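Local coordinates for protein putative L-alanine-DL-glutamate epimerase (Burkholderia xenovorans, PDB 3GO2) that probably acts as a magnesium-binding racemase or epimerase of the mandelate racemase/muconate lactonizing enzyme family, at residues C13-G16 / W17-Y20; E66-F69 / A70-C74; F167-D171 / G172-A176; D97-A100 / K101-V105. All blocks are in the same frame, centred on the assembly; numbering follows the deposited sequence.

Interaction 1: C13-G16 / W17-Y20; sequences CDAG and WRNY
The carbonyl oxygen Ala15 O takes two bonds: water 1 donates to it at 2.8 Å, and the amide Trp17 N approaches it more weakly at 3.2 Å. The same water accepts from Arg18 NE, tying that side chain to the backbone across the turn. A shorter bond closes the turn, from Ala15 N to Arg18 O at 2.7 Å. Cys13 and Tyr20 form an antiparallel hydrogen-bonded pair, with Tyr20 N to Cys13 O at 2.9 Å. This is the tip of the beta hairpin joining strands 5-14 and 19-27 of the N-terminal domain. As in other enolase superfamily members, this loop probably helps cap the active site: Trp17's side chain lies about 7 Å from that of Arg178, and Arg18's about 7 Å from that of His125, both seen to bind 2-oxoglutarate in this protein. Gly16 accepts backbone angles (phi 92°) at which a CB would clash. Ala15 suits its place because its small methyl, CB, sits over one face of the Tyr20 ring, 3.6 Å from the centroid, while Tyr20 OH reaches Glu352. With Arg18 CG between the backbone N and the carbonyl carbon (chi1 57°), the extended chain lays CD over one face of the Trp17 indole and carries NH2 to Phe320 O.

Interaction 2: E66-F69 / A70-C74; sequences ERFF and AEAYC
One face of the Phe68 ring carries the methyl of Ala72, whose CB lies 4.3 Å from the ring centroid in a CH-pi contact displaced toward the rim. The other flat groups, a guanidinium and a carboxylate, meet differently: Glu71 OE1 lies at the edge of the Arg67 guanidinium, almost in its plane, in a salt bridge, accepting from Arg67 NH1 at 2.8 Å. The nitrogen approaches the carboxylate from above, 59° out of its plane, and the two groups are turned 89° against each other. Glu71 stretches straight out from the backbone, whereas the Arg67 chain bends at chi2 and chi3 (chi3 65°), which brings its tip round alongside the acid. Both pairs are spaced four residues apart on helix 65-76 of the N-terminal domain, and backbone bonds such as Ala72 N to Phe68 O, 2.8 Å, run between the same turns. Phe68 is apolar because it packs on Ile91 and Leu95 of helix 82-103; Ala70 is small where Leu115 of the third subunit presses on it. Glu66 turns to Lys303 in a salt bridge. Arg67 and Glu71 both pack on Phe185 of the second subunit, and Tyr73 on that subunit's Tyr249, a magnesium-binding residue.

Interaction 3: F167-D171 / G172-A176; sequences FIHDD and GPLHA
Leu174 and His169 make the tightest packing here: the methyl CD1 of Leu174 sits over the centre of the His169 imidazole, 3.3 Å from its centroid. Leucine suits the spot because its branched end puts one methyl, CD1, against both the imidazole and Phe167 CB, 3.8 Å away. His169 in turn is held by a hydrogen bond between its NE2 and His202 ND1. Among the residues nearer the sheet, Ile168 lays its branched CB over one face of the His175 ring, 3.8 Å from the centroid. With CG between the backbone N and the carbonyl carbon (chi1 54°), the His175 ring swings back over Ile168, and its NE2 makes a weak bond to Asp171 O. Ile168 and His175 form an antiparallel hydrogen-bonded pair, Ile168 N to His175 O measuring 2.9 Å.

The far end, Asp170 to Pro173, is exposed, and a water bridges its backbone. Water 2 donates to Ile168 O at 2.7 Å and to Gly172 O, and accepts from Asp171 N, filling in where the two strands part. Gly172 has a positive phi of 90°, where a side chain would strike Asp171 O, and Asp170 is steadied by a salt bridge to Arg197. The whole is a beta hairpin that extends from the end of barrel strand 161-168, close to Asn165 and Arg178, both seen to bind fumarate in this protein.

Interaction 4: D97-A100 / K101-V105; sequences DAKA and KTLNV
Ala100 O accepts from Val105 N at 3.0 Å, the outer, i to i-5 bond of a Schellman motif at the C-terminal end of helix 82-103; the inner one, Asn104 N to Lys101 O, is weak. Asn104 has a positive phi of 61°, a left-handed conformation that asparagine tolerates better than most residues. The chain then leaves extended, as suits the beta-branched Val105, whose CG2 touches Ala100 CB.

One turn back, Ala98 O is doubly satisfied. Thr102 N and Thr102 OG1 reach it from opposite faces of its plane, the hydroxyl at 2.8 Å; threonine can do this because its OG1 sits beside the backbone N (chi1 -64°), directed back along the helix. Ordinary helical bonds run from Lys101 N to Asp97 O and from Leu103 N to Lys99 O. Lys99 NZ finds its acceptors in Met63 O and, by a salt bridge, in Glu109 of the third subunit. Leu103 and Val105 pack on Val105 and Leu103 of that subunit, so apolar side chains suit this end.

Asp97 and Lys101 form a salt bridge at the centre of a polar cluster; the Lys101 ammonium group further bonds Val32 O and makes a salt bridge with Asp378, while Asp97 accepts from Trp34 N on OD2 and Trp375 N on OD1. Extended beyond CG, Lys101 places NZ 2.8 Å from Asp97 OD2, on the syn side and 32° out of the carboxylate plane.

How the interactions relate
Along the chain the contacts come in the order interaction 1, interaction 2, interaction 4 and interaction 3. The first three fall in the N-terminal domain: interaction 1 at the turn of a hairpin in its antiparallel sheet, interactions 2 and 4 on the successive helices 65-76 and 82-103, their centres 20 Å apart. Interaction 3 belongs to the barrel domain, on the opposite side of the chain's centre from interactions 2 and 4. Interaction 1 comes within about 11 Å of interaction 3 at the nearest atoms, and both lie close to Arg178. Two hairpins thus border the probable active site, while the two helical contacts lie at interfaces with the third subunit, and interaction 2 also touches the second.

Interaction 1: C13-G16 / W17-Y20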
loop_
_atom_site.group_PDB
_atom_site.type_symbol
_atom_site.label_atom_id
_atom_site.label_comp_id
_atom_site.label_asym_id
_atom_site.label_seq_id
_atom_site.Cartn_x
_atom_site.Cartn_y
_atom_site.Cartn_z
ATOM N N CYS A 13 -43.906 -24.439 4.122
ATOM C CA CYS A 13 -45.159 -24.367 3.392
ATOM C C CYS A 13 -44.961 -23.820 1.995
ATOM O O CYS A 13 -43.942 -23.183 1.672
ATOM C CB CYS A 13 -46.183 -23.532 4.164
ATOM S SG CYS A 13 -45.856 -21.749 4.173
ATOM N N ASP A 14 -45.950 -24.074 1.153
ATOM C CA ASP A 14 -45.928 -23.609 -0.231
ATOM C C ASP A 14 -45.991 -22.085 -0.291
ATOM O O ASP A 14 -46.804 -21.468 0.396
ATOM C CB ASP A 14 -47.163 -24.142 -0.972
ATOM C CG ASP A 14 -47.132 -23.812 -2.431
ATOM O OD1 ASP A 14 -46.128 -24.138 -3.075
ATOM O OD2 ASP A 14 -48.085 -23.194 -2.923
ATOM N N ALA A 15 -45.122 -21.502 -1.117
ATOM C CA ALA A 15 -45.173 -20.069 -1.444
ATOM C C ALA A 15 -45.201 -19.852 -2.975
ATOM O O ALA A 15 -44.702 -18.864 -3.499
ATOM C CB ALA A 15 -43.986 -19.306 -0.765
ATOM N N GLY A 16 -45.795 -20.799 -3.693
ATOM C CA GLY A 16 -46.085 -20.649 -5.119
ATOM C C GLY A 16 -44.971 -21.193 -5.976
ATOM O O GLY A 16 -45.046 -22.334 -6.448
ATOM N N TRP A 17 -43.923 -20.384 -6.161
ATOM C CA TRP A 17 -42.759 -20.740 -6.980
ATOM C C TRP A 17 -41.549 -21.082 -6.120
ATOM O O TRP A 17 -40.447 -21.317 -6.617
ATOM C CB TRP A 17 -42.424 -19.576 -7.916
ATOM C CG TRP A 17 -42.155 -18.298 -7.186
ATOM C CD1 TRP A 17 -43.079 -17.433 -6.691
ATOM C CD2 TRP A 17 -40.876 -17.742 -6.874
ATOM N NE1 TRP A 17 -42.459 -16.375 -6.084
ATOM C CE2 TRP A 17 -41.107 -16.543 -6.173
ATOM C CE3 TRP A 17 -39.563 -18.148 -7.102
ATOM C CZ2 TRP A 17 -40.070 -15.727 -5.733
ATOM C CZ3 TRP A 17 -38.532 -17.344 -6.659
ATOM C CH2 TRP A 17 -38.787 -16.156 -5.970
ATOM N N ARG A 18 -41.778 -21.103 -4.805
ATOM C CA ARG A 18 -40.798 -21.419 -3.819
ATOM C C ARG A 18 -41.562 -21.805 -2.547
ATOM O O ARG A 18 -42.782 -21.724 -2.500
ATOM C CB ARG A 18 -39.891 -20.210 -3.549
ATOM C CG ARG A 18 -40.675 -18.992 -3.109
ATOM C CD ARG A 18 -39.769 -17.797 -2.818
ATOM N NE ARG A 18 -40.581 -16.618 -2.497
ATOM C CZ ARG A 18 -40.086 -15.441 -2.127
ATOM N NH1 ARG A 18 -38.762 -15.257 -2.042
ATOM N NH2 ARG A 18 -40.917 -14.434 -1.859
ATOM N N ASN A 19 -40.831 -22.196 -1.514
ATOM C CA ASN A 19 -41.434 -22.463 -0.227
ATOM C C ASN A 19 -40.993 -21.439 0.789
ATOM O O ASN A 19 -39.947 -20.794 0.624
ATOM C CB ASN A 19 -41.013 -23.834 0.264
ATOM C CG ASN A 19 -41.514 -24.939 -0.642
ATOM O OD1 ASN A 19 -42.655 -24.889 -1.102
ATOM N ND2 ASN A 19 -40.673 -25.935 -0.891
ATOM N N TYR A 20 -41.767 -21.324 1.854
ATOM C CA TYR A 20 -41.310 -20.620 3.044
ATOM C C TYR A 20 -40.874 -21.643 4.062
ATOM O O TYR A 20 -41.431 -22.722 4.115
ATOM C CB TYR A 20 -42.422 -19.826 3.682
ATOM C CG TYR A 20 -42.937 -18.630 2.931
ATOM C CD1 TYR A 20 -42.163 -17.934 1.994
ATOM C CD2 TYR A 20 -44.193 -18.124 3.233
ATOM C CE1 TYR A 20 -42.656 -16.829 1.353
ATOM C CE2 TYR A 20 -44.674 -17.014 2.598
ATOM C CZ TYR A 20 -43.903 -16.369 1.666
ATOM O OH TYR A 20 -44.412 -15.241 1.058
HETATM O O HOH W 1 -43.243 -16.472 -3.327
#

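Interaction 2: E66-F69 / A70-C74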
loop_
_atom_site.group_PDB
_atom_site.type_symbol
_atom_site.label_atom_id
_atom_site.label_comp_id
_atom_site.label_asym_id
_atom_site.label_seq_id
_atom_site.Cartn_x
_atom_site.Cartn_y
_atom_site.Cartn_z
ATOM N N GLU A 66 -26.175 -15.189 22.586
ATOM C CA GLU A 66 -24.797 -15.052 22.119
ATOM C C GLU A 66 -23.937 -16.245 22.554
ATOM O O GLU A 66 -22.982 -16.615 21.861
ATOM C CB GLU A 66 -24.220 -13.722 22.565
ATOM C CG GLU A 66 -22.920 -13.433 21.974
ATOM C CD GLU A 66 -22.937 -12.958 20.524
ATOM O OE1 GLU A 66 -23.892 -13.115 19.703
ATOM O OE2 GLU A 66 -21.866 -12.446 20.183
ATOM N N ARG A 67 -24.292 -16.881 23.668
ATOM C CA ARG A 67 -23.647 -18.156 24.026
ATOM C C ARG A 67 -23.902 -19.207 22.940
ATOM O O ARG A 67 -22.972 -19.914 22.495
ATOM C CB ARG A 67 -24.163 -18.681 25.371
ATOM C CG ARG A 67 -23.456 -19.941 25.871
ATOM C CD ARG A 67 -24.424 -20.815 26.686
ATOM N NE ARG A 67 -25.517 -21.321 25.855
ATOM C CZ ARG A 67 -25.413 -22.277 24.937
ATOM N NH1 ARG A 67 -24.260 -22.924 24.730
ATOM N NH2 ARG A 67 -26.471 -22.617 24.221
ATOM N N PHE A 68 -25.159 -19.357 22.537
ATOM C CA PHE A 68 -25.497 -20.306 21.453
ATOM C C PHE A 68 -24.691 -19.964 20.183
ATOM O O PHE A 68 -24.137 -20.844 19.528
ATOM C CB PHE A 68 -26.994 -20.340 21.128
ATOM C CG PHE A 68 -27.288 -20.925 19.759
ATOM C CD1 PHE A 68 -27.221 -22.278 19.551
ATOM C CD2 PHE A 68 -27.500 -20.096 18.677
ATOM C CE1 PHE A 68 -27.430 -22.828 18.289
ATOM C CE2 PHE A 68 -27.712 -20.631 17.390
ATOM C CZ PHE A 68 -27.668 -22.004 17.211
ATOM N N PHE A 69 -24.665 -18.691 19.825
ATOM C CA PHE A 69 -23.957 -18.298 18.621
ATOM C C PHE A 69 -22.481 -18.682 18.720
ATOM O O PHE A 69 -21.900 -19.250 17.782
ATOM C CB PHE A 69 -24.101 -16.797 18.342
ATOM C CG PHE A 69 -23.371 -16.386 17.104
ATOM C CD1 PHE A 69 -23.948 -16.552 15.853
ATOM C CD2 PHE A 69 -22.096 -15.886 17.186
ATOM C CE1 PHE A 69 -23.234 -16.212 14.711
ATOM C CE2 PHE A 69 -21.377 -15.588 16.048
ATOM C CZ PHE A 69 -21.958 -15.734 14.815
ATOM N N ALA A 70 -21.858 -18.363 19.861
ATOM C CA ALA A 70 -20.447 -18.614 20.051
ATOM C C ALA A 70 -20.168 -20.104 19.973
ATOM O O ALA A 70 -19.244 -20.518 19.297
ATOM C CB ALA A 70 -19.946 -18.042 21.410
ATOM N N GLU A 71 -21.032 -20.914 20.574
ATOM C CA GLU A 71 -20.828 -22.370 20.554
ATOM C C GLU A 71 -21.026 -22.930 19.150
ATOM O O GLU A 71 -20.258 -23.782 18.678
ATOM C CB GLU A 71 -21.793 -23.040 21.521
ATOM C CG GLU A 71 -21.593 -24.562 21.593
ATOM C CD GLU A 71 -22.537 -25.246 22.577
ATOM O OE1 GLU A 71 -23.679 -24.815 22.734
ATOM O OE2 GLU A 71 -22.127 -26.249 23.169
ATOM N N ALA A 72 -22.072 -22.463 18.484
ATOM C CA ALA A 72 -22.377 -22.901 17.131
ATOM C C ALA A 72 -21.257 -22.564 16.152
ATOM O O ALA A 72 -20.941 -23.367 15.302
ATOM C CB ALA A 72 -23.717 -22.323 16.646
ATOM N N TYR A 73 -20.686 -21.377 16.288
ATOM C CA TYR A 73 -19.582 -20.958 15.442
ATOM C C TYR A 73 -18.400 -21.897 15.658
ATOM O O TYR A 73 -17.775 -22.339 14.684
ATOM C CB TYR A 73 -19.211 -19.525 15.785
ATOM C CG TYR A 73 -18.090 -18.999 14.905
ATOM C CD1 TYR A 73 -18.225 -18.951 13.528
ATOM C CD2 TYR A 73 -16.906 -18.558 15.459
ATOM C CE1 TYR A 73 -17.187 -18.456 12.710
ATOM C CE2 TYR A 73 -15.862 -18.088 14.647
ATOM C CZ TYR A 73 -16.018 -18.034 13.290
ATOM O OH TYR A 73 -14.996 -17.540 12.522
ATOM N N CYS A 74 -18.125 -22.238 16.921
ATOM C CA CYS A 74 -17.066 -23.192 17.243
ATOM C C CYS A 74 -17.319 -24.539 16.562
ATOM O O CYS A 74 -16.420 -25.098 15.923
ATOM C CB CYS A 74 -16.937 -23.402 18.747
ATOM S SG CYS A 74 -16.245 -22.025 19.681
#

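Interaction 3: F167-D171 / G172-A176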
loop_
_atom_site.group_PDB
_atom_site.type_symbol
_atom_site.label_atom_id
_atom_site.label_comp_id
_atom_site.label_asym_id
_atom_site.label_seq_id
_atom_site.Cartn_x
_atom_site.Cartn_y
_atom_site.Cartn_z
ATOM N N PHE A 167 -34.282 -7.295 -17.931
ATOM C CA PHE A 167 -35.292 -7.904 -18.779
ATOM C C PHE A 167 -35.043 -7.676 -20.251
ATOM O O PHE A 167 -34.668 -6.577 -20.669
ATOM C CB PHE A 167 -36.693 -7.403 -18.411
ATOM C CG PHE A 167 -37.143 -7.907 -17.102
ATOM C CD1 PHE A 167 -37.653 -9.193 -16.993
ATOM C CD2 PHE A 167 -36.967 -7.157 -15.951
ATOM C CE1 PHE A 167 -38.009 -9.677 -15.763
ATOM C CE2 PHE A 167 -37.333 -7.670 -14.725
ATOM C CZ PHE A 167 -37.849 -8.922 -14.656
ATOM N N ILE A 168 -35.285 -8.755 -21.002
ATOM C CA ILE A 168 -35.175 -8.773 -22.449
ATOM C C ILE A 168 -36.581 -8.725 -23.056
ATOM O O ILE A 168 -37.389 -9.664 -22.877
ATOM C CB ILE A 168 -34.484 -10.047 -22.941
ATOM C CG1 ILE A 168 -33.152 -10.271 -22.204
ATOM C CG2 ILE A 168 -34.334 -9.998 -24.508
ATOM C CD1 ILE A 168 -32.163 -9.114 -22.293
ATOM N N HIS A 169 -36.831 -7.645 -23.780
ATOM C CA HIS A 169 -38.153 -7.305 -24.336
ATOM C C HIS A 169 -38.264 -7.560 -25.839
ATOM O O HIS A 169 -39.364 -7.793 -26.344
ATOM C CB HIS A 169 -38.471 -5.824 -24.086
ATOM C CG HIS A 169 -38.870 -5.508 -22.676
ATOM N ND1 HIS A 169 -40.178 -5.553 -22.244
ATOM C CD2 HIS A 169 -38.131 -5.144 -21.602
ATOM C CE1 HIS A 169 -40.224 -5.224 -20.959
ATOM N NE2 HIS A 169 -38.993 -4.972 -20.547
ATOM N N ASP A 170 -37.150 -7.536 -26.553
ATOM C CA ASP A 170 -37.198 -7.504 -28.025
ATOM C C ASP A 170 -36.716 -8.789 -28.693
ATOM O O ASP A 170 -36.336 -8.770 -29.878
ATOM C CB ASP A 170 -36.437 -6.285 -28.563
ATOM C CG ASP A 170 -34.930 -6.395 -28.392
ATOM O OD1 ASP A 170 -34.440 -7.417 -27.846
ATOM O OD2 ASP A 170 -34.254 -5.434 -28.815
ATOM N N ASP A 171 -36.753 -9.897 -27.959
ATOM C CA ASP A 171 -36.364 -11.186 -28.494
ATOM C C ASP A 171 -37.344 -12.236 -28.011
ATOM O O ASP A 171 -37.021 -13.105 -27.204
ATOM C CB ASP A 171 -34.934 -11.545 -28.090
ATOM C CG ASP A 171 -34.473 -12.849 -28.707
ATOM O OD1 ASP A 171 -34.802 -13.080 -29.889
ATOM O OD2 ASP A 171 -33.820 -13.647 -28.005
ATOM N N GLY A 172 -38.573 -12.138 -28.503
ATOM C CA GLY A 172 -39.617 -13.072 -28.134
ATOM C C GLY A 172 -40.377 -12.583 -26.910
ATOM O O GLY A 172 -40.325 -11.388 -26.592
ATOM N N PRO A 173 -41.083 -13.503 -26.221
ATOM C CA PRO A 173 -41.832 -13.164 -25.023
ATOM C C PRO A 173 -40.892 -12.573 -23.998
ATOM O O PRO A 173 -39.780 -13.069 -23.831
ATOM C CB PRO A 173 -42.346 -14.509 -24.526
ATOM C CG PRO A 173 -42.382 -15.375 -25.748
ATOM C CD PRO A 173 -41.201 -14.938 -26.545
ATOM N N LEU A 174 -41.352 -11.535 -23.320
ATOM C CA LEU A 174 -40.586 -10.905 -22.252
ATOM C C LEU A 174 -40.034 -11.917 -21.257
ATOM O O LEU A 174 -40.758 -12.764 -20.729
ATOM C CB LEU A 174 -41.473 -9.901 -21.526
ATOM C CG LEU A 174 -40.943 -9.183 -20.283
ATOM C CD1 LEU A 174 -39.659 -8.419 -20.612
ATOM C CD2 LEU A 174 -42.005 -8.250 -19.813
ATOM N N HIS A 175 -38.744 -11.803 -20.959
ATOM C CA HIS A 175 -38.110 -12.763 -20.061
ATOM C C HIS A 175 -36.914 -12.132 -19.361
ATOM O O HIS A 175 -36.335 -11.165 -19.846
ATOM C CB HIS A 175 -37.664 -14.008 -20.830
ATOM C CG HIS A 175 -36.782 -13.720 -22.005
ATOM N ND1 HIS A 175 -35.415 -13.917 -21.986
ATOM C CD2 HIS A 175 -37.078 -13.283 -23.248
ATOM C CE1 HIS A 175 -34.912 -13.592 -23.165
ATOM N NE2 HIS A 175 -35.900 -13.190 -23.943
ATOM N N ALA A 176 -36.605 -12.679 -18.196
ATOM C CA ALA A 176 -35.540 -12.156 -17.351
ATOM C C ALA A 176 -34.220 -12.617 -17.896
ATOM O O ALA A 176 -34.131 -13.647 -18.556
ATOM C CB ALA A 176 -35.706 -12.615 -15.914
HETATM O O HOH W 2 -37.853 -10.541 -25.340
#

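Interaction 4: D97-A100 / K101-V105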
loop_
_atom_site.group_PDB
_atom_site.type_symbol
_atom_site.label_atom_id
_atom_site.label_comp_id
_atom_site.label_asym_id
_atom_site.label_seq_id
_atom_site.Cartn_x
_atom_site.Cartn_y
_atom_site.Cartn_z
ATOM N N ASP A 97 -36.823 -13.748 19.257
ATOM C CA ASP A 97 -38.275 -13.660 19.396
ATOM C C ASP A 97 -38.713 -14.191 20.780
ATOM O O ASP A 97 -39.543 -13.583 21.500
ATOM C CB ASP A 97 -38.957 -14.468 18.304
ATOM C CG ASP A 97 -40.435 -14.170 18.184
ATOM O OD1 ASP A 97 -40.840 -13.001 18.390
ATOM O OD2 ASP A 97 -41.198 -15.120 17.866
ATOM N N ALA A 98 -38.185 -15.363 21.137
ATOM C CA ALA A 98 -38.555 -16.011 22.402
ATOM C C ALA A 98 -38.116 -15.181 23.616
ATOM O O ALA A 98 -38.843 -15.055 24.607
ATOM C CB ALA A 98 -37.992 -17.428 22.465
ATOM N N LYS A 99 -36.930 -14.601 23.531
ATOM C CA LYS A 99 -36.426 -13.752 24.587
ATOM C C LYS A 99 -37.264 -12.489 24.747
ATOM O O LYS A 99 -37.630 -12.127 25.868
ATOM C CB LYS A 99 -34.977 -13.387 24.328
ATOM C CG LYS A 99 -34.360 -12.543 25.439
ATOM C CD LYS A 99 -32.843 -12.442 25.300
ATOM C CE LYS A 99 -32.184 -11.792 26.495
ATOM N NZ LYS A 99 -30.668 -11.828 26.540
ATOM N N ALA A 100 -37.563 -11.823 23.640
ATOM C CA ALA A 100 -38.390 -10.639 23.683
ATOM C C ALA A 100 -39.782 -10.969 24.237
ATOM O O ALA A 100 -40.292 -10.244 25.072
ATOM C CB ALA A 100 -38.508 -9.996 22.292
ATOM N N LYS A 101 -40.375 -12.076 23.800
ATOM C CA LYS A 101 -41.691 -12.483 24.336
ATOM C C LYS A 101 -41.612 -12.770 25.836
ATOM O O LYS A 101 -42.545 -12.433 26.621
ATOM C CB LYS A 101 -42.231 -13.683 23.550
ATOM C CG LYS A 101 -42.806 -13.274 22.187
ATOM C CD LYS A 101 -42.976 -14.485 21.273
ATOM C CE LYS A 101 -43.702 -14.123 20.032
ATOM N NZ LYS A 101 -43.760 -15.265 19.040
ATOM N N THR A 102 -40.521 -13.392 26.259
ATOM C CA THR A 102 -40.334 -13.707 27.693
ATOM C C THR A 102 -40.310 -12.424 28.510
ATOM O O THR A 102 -40.878 -12.371 29.632
ATOM C CB THR A 102 -39.050 -14.526 27.929
ATOM O OG1 THR A 102 -39.157 -15.794 27.270
ATOM C CG2 THR A 102 -38.805 -14.767 29.390
ATOM N N LEU A 103 -39.678 -11.387 27.967
ATOM C CA LEU A 103 -39.600 -10.063 28.632
ATOM C C LEU A 103 -40.736 -9.096 28.287
ATOM O O LEU A 103 -40.784 -7.961 28.812
ATOM C CB LEU A 103 -38.239 -9.421 28.332
ATOM C CG LEU A 103 -37.007 -10.188 28.780
ATOM C CD1 LEU A 103 -35.728 -9.505 28.260
ATOM C CD2 LEU A 103 -36.995 -10.314 30.333
ATOM N N ASN A 104 -41.678 -9.565 27.458
ATOM C CA ASN A 104 -42.878 -8.825 27.082
ATOM C C ASN A 104 -42.583 -7.524 26.369
ATOM O O ASN A 104 -43.165 -6.463 26.676
ATOM C CB ASN A 104 -43.758 -8.559 28.309
ATOM C CG ASN A 104 -45.184 -8.245 27.944
ATOM O OD1 ASN A 104 -45.754 -8.846 27.026
ATOM N ND2 ASN A 104 -45.783 -7.308 28.674
ATOM N N VAL A 105 -41.645 -7.588 25.431
ATOM C CA VAL A 105 -41.269 -6.424 24.660
ATOM C C VAL A 105 -41.158 -6.763 23.180
ATOM O O VAL A 105 -40.882 -7.912 22.822
ATOM C CB VAL A 105 -39.908 -5.849 25.135
ATOM C CG1 VAL A 105 -40.002 -5.370 26.565
ATOM C CG2 VAL A 105 -38.779 -6.877 25.001
HETATM O O HOH W 3 -43.130 -12.988 16.495
#